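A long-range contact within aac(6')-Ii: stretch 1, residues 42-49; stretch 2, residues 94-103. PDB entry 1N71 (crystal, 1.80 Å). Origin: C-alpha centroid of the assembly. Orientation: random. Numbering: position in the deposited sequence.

Stretch 1 42-49: NPERIAVA
Stretch 2 94-103: YLEKEVASRG

The contact packs a β-strand, residues 46-49, against an α-helix that enters from earlier in the chain and runs through residues 94-101. The two elements are close to antiparallel, with 152° between their N-to-C directions and axes that approach to 9.2 Å. In register, Ile46 lies opposite Glu98 (CA to CA 7.3 Å) and Val48 opposite Leu95 (CA to CA 6.8 Å). The interface buries 371 Å², summed over both sides, and no hydrogen bond crosses it among the atoms modelled.

Before the strand, Asn42 to Arg45 form a type I turn, with Pro43 at phi/psi -54/-31 and Glu44 at -73/-23. The turn is closed by Arg45 N to Asn42 O at 2.9 Å, and the t rotamer of Asn42 places OD1 2.9 Å from Glu44 N in a second hydrogen bond. From Ile46 the backbone is extended, near -112/138, so that the CA-to-CB bonds of Ile46 and Val48 point toward the helix while that of Ala47 points away.

Ile46 has the largest share of the surface. In its mt rotamer (-68°, 169°), CD1 reaches 3.6 Å from Val99 CG2 and 3.8 Å from the backbone C of Glu98, while CG2 sits 3.8 Å from both Leu95 CD1 and Glu98 CB. One isoleucine thus spans a full helical turn. Leu95 (t, p) leaves its backbone sideways, but its end comes nearer the strand; Val99 (t) also points sideways.

Arg102 follows the helix at phi/psi -100/10, its N held 2.9 Å from Val99 O and more weakly, at 3.4 Å, by Glu98 O. Its long side chain (chi1 -59°, chi2 -161°, chi3 -176°, chi4 -171°) extends back to the start of the strand, laying one face of the guanidinium over Ile46, with CZ 3.7 Å from CG1. NH1 faces the carbonyls of the turn, 3.5 Å from Pro43 O, 3.4 Å from Glu44 O and 3.7 Å from Arg45 O. Pro43 O lies at the guanidinium edge, near its plane; the angle to Glu44 O is too poor for a hydrogen bond. The group therefore rests among several oxygens without a directed bond to any.

Val48 (chi1 177°, t) completes the apolar surface. Its CG2 approaches Tyr94 CD1 at 3.5 Å, obliquely to the ring, and Glu98 CG at 4.3 Å. Tyr94 adopts chi1 -165° and chi2 -78°, and Glu98 chi1 -68°, chi2 -79° and chi3 -48°, its aliphatic portion meeting both strand residues.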

# COMPACT_ATOMS: atom_id res chain seq x y z
N ASN A 42 9.07 10.43 -12.19
CA ASN A 42 10.13 10.42 -11.17
C ASN A 42 11.23 9.41 -11.51
O ASN A 42 10.96 8.27 -11.86
CB ASN A 42 9.52 10.08 -9.81
CG ASN A 42 10.48 10.33 -8.66
OD1 ASN A 42 11.62 9.89 -8.69
ND2 ASN A 42 10.00 11.04 -7.64
N PRO A 43 12.51 9.84 -11.42
CA PRO A 43 13.65 8.97 -11.72
C PRO A 43 13.67 7.64 -10.96
O PRO A 43 14.16 6.64 -11.47
CB PRO A 43 14.85 9.85 -11.37
CG PRO A 43 14.36 11.21 -11.70
CD PRO A 43 12.96 11.20 -11.11
N GLU A 44 13.14 7.64 -9.74
CA GLU A 44 13.13 6.42 -8.93
C GLU A 44 12.13 5.40 -9.45
O GLU A 44 12.25 4.21 -9.19
CB GLU A 44 12.80 6.74 -7.47
CG GLU A 44 11.42 7.31 -7.27
N ARG A 45 11.13 5.88 -10.19
CA ARG A 45 10.11 4.99 -10.74
C ARG A 45 10.48 4.47 -12.10
O ARG A 45 11.44 4.93 -12.73
CB ARG A 45 8.76 5.72 -10.86
CG ARG A 45 8.18 6.23 -9.56
CD ARG A 45 6.76 6.70 -9.79
NE ARG A 45 6.20 7.34 -8.61
CZ ARG A 45 4.92 7.68 -8.48
NH1 ARG A 45 4.06 7.42 -9.46
NH2 ARG A 45 4.50 8.27 -7.37
N ILE A 46 9.71 3.50 -12.57
CA ILE A 46 9.90 2.92 -13.88
C ILE A 46 8.68 3.36 -14.68
O ILE A 46 7.56 3.37 -14.16
CB ILE A 46 10.00 1.39 -13.80
CG1 ILE A 46 11.30 1.01 -13.08
CG2 ILE A 46 9.95 0.77 -15.18
CD1 ILE A 46 11.40 -0.46 -12.71
N ALA A 47 8.91 3.75 -15.93
CA ALA A 47 7.85 4.20 -16.82
C ALA A 47 8.04 3.56 -18.19
O ALA A 47 9.00 3.86 -18.90
CB ALA A 47 7.88 5.72 -16.94
N VAL A 48 7.12 2.68 -18.55
CA VAL A 48 7.18 1.97 -19.83
C VAL A 48 5.98 2.30 -20.69
O VAL A 48 4.84 2.30 -20.22
CB VAL A 48 7.25 0.45 -19.59
CG1 VAL A 48 7.25 -0.30 -20.91
CG2 VAL A 48 8.49 0.12 -18.78
N ALA A 49 6.23 2.57 -21.97
CA ALA A 49 5.15 2.92 -22.88
C ALA A 49 4.98 1.94 -24.03
O ALA A 49 5.90 1.22 -24.41
CB ALA A 49 5.36 4.31 -23.42
N TYR A 94 7.49 -6.37 -19.64
CA TYR A 94 8.59 -5.42 -19.79
C TYR A 94 8.86 -4.78 -18.43
O TYR A 94 10.01 -4.58 -18.04
CB TYR A 94 8.25 -4.35 -20.83
CG TYR A 94 9.44 -3.54 -21.30
CD1 TYR A 94 9.97 -2.52 -20.52
CD2 TYR A 94 10.03 -3.81 -22.53
CE1 TYR A 94 11.06 -1.77 -20.96
CE2 TYR A 94 11.13 -3.07 -22.98
CZ TYR A 94 11.64 -2.06 -22.19
OH TYR A 94 12.72 -1.32 -22.62
N LEU A 95 7.80 -4.46 -17.70
CA LEU A 95 7.97 -3.87 -16.38
C LEU A 95 8.76 -4.83 -15.50
O LEU A 95 9.70 -4.42 -14.81
CB LEU A 95 6.61 -3.59 -15.74
CG LEU A 95 6.66 -3.12 -14.29
CD1 LEU A 95 7.31 -1.74 -14.20
CD2 LEU A 95 5.26 -3.07 -13.72
N GLU A 96 8.38 -6.10 -15.51
CA GLU A 96 9.06 -7.09 -14.69
C GLU A 96 10.55 -7.17 -14.99
O GLU A 96 11.36 -7.30 -14.07
CB GLU A 96 8.37 -8.45 -14.86
CG GLU A 96 7.02 -8.50 -14.14
CD GLU A 96 6.30 -9.82 -14.29
OE1 GLU A 96 6.97 -10.86 -14.44
OE2 GLU A 96 5.05 -9.82 -14.23
N LYS A 97 10.93 -7.08 -16.26
CA LYS A 97 12.34 -7.11 -16.61
C LYS A 97 13.06 -5.89 -16.03
O LYS A 97 14.16 -6.01 -15.49
CB LYS A 97 12.51 -7.13 -18.14
N GLU A 98 12.43 -4.72 -16.13
CA GLU A 98 13.00 -3.47 -15.62
C GLU A 98 13.17 -3.50 -14.10
O GLU A 98 14.21 -3.08 -13.58
CB GLU A 98 12.12 -2.27 -16.00
CG GLU A 98 12.07 -1.94 -17.48
CD GLU A 98 13.29 -1.17 -17.96
OE1 GLU A 98 13.67 -0.19 -17.29
OE2 GLU A 98 13.87 -1.55 -19.00
N VAL A 99 12.16 -3.98 -13.39
CA VAL A 99 12.22 -4.04 -11.94
C VAL A 99 13.34 -4.99 -11.52
O VAL A 99 14.16 -4.67 -10.66
CB VAL A 99 10.89 -4.53 -11.34
CG1 VAL A 99 11.04 -4.74 -9.83
CG2 VAL A 99 9.79 -3.52 -11.62
N ALA A 100 13.38 -6.16 -12.15
CA ALA A 100 14.41 -7.14 -11.82
C ALA A 100 15.81 -6.56 -11.99
O ALA A 100 16.68 -6.78 -11.15
CB ALA A 100 14.26 -8.37 -12.71
N SER A 101 16.01 -5.81 -13.07
CA SER A 101 17.32 -5.22 -13.36
C SER A 101 17.77 -4.22 -12.30
O SER A 101 18.95 -3.88 -12.24
CB SER A 101 17.32 -4.55 -14.74
OG SER A 101 16.52 -3.38 -14.76
N ARG A 102 16.84 -3.75 -11.48
CA ARG A 102 17.20 -2.80 -10.43
C ARG A 102 17.34 -3.50 -9.08
O ARG A 102 17.45 -2.85 -8.05
CB ARG A 102 16.15 -1.69 -10.32
CG ARG A 102 15.97 -0.90 -11.61
CD ARG A 102 15.31 0.44 -11.36
NE ARG A 102 15.06 1.17 -12.60
CZ ARG A 102 14.66 2.43 -12.66
NH1 ARG A 102 14.46 3.12 -11.55
NH2 ARG A 102 14.44 3.00 -13.84
N GLY A 103 17.33 -4.83 -9.09
CA GLY A 103 17.46 -5.58 -7.85
C GLY A 103 16.12 -5.91 -7.21
O GLY A 103 16.07 -6.41 -6.09